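Local structure of SsfX3 (Streptomyces sp. SF2575, 3SKV) at residues A[86-91]-A[152-157]. The protein probably transfers a salicylyl group onto a tetracycline intermediate, as a GDSL/SGNH-family acyltransferase of an antibiotic biosynthetic pathway. The protein carries 1 engineered substitution. Numbering follows the deposited sequence.
Sequences RLHLRT and DKLVEL. Engineered in segment 86-91: His-88 (natural residue Cys).
Arg-90 reaches across from strand 86-91 to Asp-152, the residue before Lys-153 in the antiparallel partner. Along its side chain, CB sits 3.9 Å from Lys-153 O, and a bend at chi3 (58°) folds the end of the chain over the neighbouring strand. NE makes a weak bond to Asp-152 OD2 at 3.3 Å, CZ has that same oxygen as its nearest partner, NH1 lies 3.6 Å from Leu-154 CB, and NH2 forms the salt bridge to Asp-152 OD2 at 2.8 Å. One guanidinium face lies over Lys-153 C and Leu-154 N. OD2 lies in the guanidinium plane, yet NH2 meets it from above the carboxylate, the two planes being 76° apart; both donors share OD2, so this is not the paired, two-oxygen form. Cut back to alanine, this position would probably leave the Asp-152 carboxylate without its charge partner and uncover the backbone at Lys-153 and Leu-154. Two hydrogen-bonded pairs, Leu-87 with Leu-157 and Leu-89 with Val-155, set the register; Val-155 N to Leu-89 O measures 2.8 Å. Their side chains share one face with Thr-91, whose CG2 is 3.9 Å from Val-155 CG2. On the face bearing Arg-90, the engineered His-88 receives Glu-156 CG over its ring, a CH-pi contact 3.8 Å from the centroid. A water at the ring edge bonds His-88 NE2, accepts from Arg-86 NE and donates to Glu-156 OE1, while Asp-181 takes His-88 ND1 and Trp-158 bonds Glu-156 OE1. This jelly-roll pairing thus puts four aliphatic residues on one face and most charges on the other; the water bridges opposite charges, and Arg-86, bonded to Gly-84 O through NH1, salt-bridges Asp-219 of strand 219-223 in the GDSL/SGNH domain through NH2.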
# COMPACT_ATOMS: atom_id res chain seq x y z
N ARG A 86 7.31 -5.05 3.19
CA ARG A 86 8.21 -5.23 4.32
C ARG A 86 8.99 -6.51 4.31
O ARG A 86 8.54 -7.50 3.73
CB ARG A 86 7.62 -4.82 5.68
CG ARG A 86 6.37 -5.49 6.03
CD ARG A 86 5.14 -4.65 5.84
NE ARG A 86 4.05 -5.51 6.26
CZ ARG A 86 3.16 -6.04 5.45
NH1 ARG A 86 3.08 -5.65 4.19
NH2 ARG A 86 2.29 -6.92 5.92
N LEU A 87 10.21 -6.47 4.82
CA LEU A 87 11.08 -7.62 4.94
C LEU A 87 11.07 -8.07 6.42
O LEU A 87 11.37 -7.28 7.31
CB LEU A 87 12.50 -7.29 4.43
CG LEU A 87 13.57 -8.40 4.64
CD1 LEU A 87 13.23 -9.67 3.84
CD2 LEU A 87 14.96 -7.90 4.28
N HIS A 88 10.67 -9.33 6.67
CA HIS A 88 10.61 -9.88 8.02
C HIS A 88 11.67 -10.94 8.20
O HIS A 88 11.92 -11.74 7.29
CB HIS A 88 9.25 -10.54 8.30
CG HIS A 88 8.09 -9.61 8.47
ND1 HIS A 88 7.03 -9.97 9.26
CD2 HIS A 88 7.83 -8.42 7.89
CE1 HIS A 88 6.16 -8.97 9.17
NE2 HIS A 88 6.59 -8.02 8.35
N LEU A 89 12.26 -10.97 9.39
CA LEU A 89 13.25 -11.97 9.81
C LEU A 89 13.32 -11.98 11.32
O LEU A 89 13.16 -10.94 11.95
CB LEU A 89 14.67 -11.77 9.20
CG LEU A 89 15.36 -10.43 9.43
CD1 LEU A 89 16.32 -10.53 10.57
CD2 LEU A 89 16.12 -9.99 8.21
N ARG A 90 13.56 -13.15 11.89
CA ARG A 90 13.78 -13.26 13.32
C ARG A 90 15.28 -13.43 13.51
O ARG A 90 15.91 -14.23 12.80
CB ARG A 90 13.00 -14.44 13.93
CG ARG A 90 11.48 -14.26 13.85
CD ARG A 90 10.77 -15.26 14.76
NE ARG A 90 11.21 -15.10 16.15
CZ ARG A 90 10.70 -14.22 17.00
NH1 ARG A 90 9.67 -13.46 16.64
NH2 ARG A 90 11.19 -14.11 18.23
N THR A 91 15.86 -12.64 14.42
CA THR A 91 17.30 -12.68 14.72
C THR A 91 17.62 -12.22 16.13
O THR A 91 16.89 -11.40 16.70
CB THR A 91 18.14 -11.89 13.66
OG1 THR A 91 19.51 -12.29 13.78
CG2 THR A 91 18.02 -10.35 13.81
N ASP A 152 16.47 -12.80 20.82
CA ASP A 152 15.56 -13.12 19.73
C ASP A 152 14.43 -12.09 19.64
O ASP A 152 13.86 -11.70 20.65
CB ASP A 152 15.01 -14.55 19.84
CG ASP A 152 14.37 -15.07 18.54
OD1 ASP A 152 14.93 -14.79 17.43
OD2 ASP A 152 13.34 -15.78 18.63
N LYS A 153 14.15 -11.65 18.41
CA LYS A 153 13.14 -10.63 18.14
C LYS A 153 12.73 -10.68 16.68
O LYS A 153 13.51 -11.10 15.82
CB LYS A 153 13.70 -9.22 18.47
CG LYS A 153 14.81 -8.76 17.53
CD LYS A 153 15.85 -7.92 18.22
CE LYS A 153 17.09 -7.83 17.37
NZ LYS A 153 18.19 -8.63 17.96
N LEU A 154 11.52 -10.19 16.39
CA LEU A 154 11.07 -10.07 15.02
C LEU A 154 11.52 -8.71 14.47
O LEU A 154 11.21 -7.67 15.05
CB LEU A 154 9.54 -10.26 14.91
CG LEU A 154 8.88 -9.92 13.55
CD1 LEU A 154 9.44 -10.77 12.38
CD2 LEU A 154 7.37 -10.02 13.63
N VAL A 155 12.24 -8.72 13.36
CA VAL A 155 12.71 -7.52 12.68
C VAL A 155 11.90 -7.27 11.42
O VAL A 155 11.85 -8.16 10.55
CB VAL A 155 14.22 -7.57 12.38
CG1 VAL A 155 14.69 -6.24 11.77
CG2 VAL A 155 15.02 -7.90 13.64
N GLU A 156 11.24 -6.10 11.30
CA GLU A 156 10.48 -5.76 10.09
C GLU A 156 11.13 -4.53 9.50
O GLU A 156 11.27 -3.50 10.17
CB GLU A 156 8.99 -5.46 10.35
CG GLU A 156 8.23 -6.46 11.22
CD GLU A 156 6.91 -5.96 11.79
OE1 GLU A 156 6.25 -5.11 11.14
OE2 GLU A 156 6.51 -6.44 12.88
N LEU A 157 11.53 -4.64 8.25
CA LEU A 157 12.11 -3.54 7.47
C LEU A 157 10.99 -3.06 6.53
O LEU A 157 10.62 -3.80 5.62
CB LEU A 157 13.31 -4.05 6.65
CG LEU A 157 14.73 -3.84 7.22
CD1 LEU A 157 14.81 -4.14 8.71
CD2 LEU A 157 15.71 -4.70 6.49
O HOH W 1 4.71 -6.01 8.90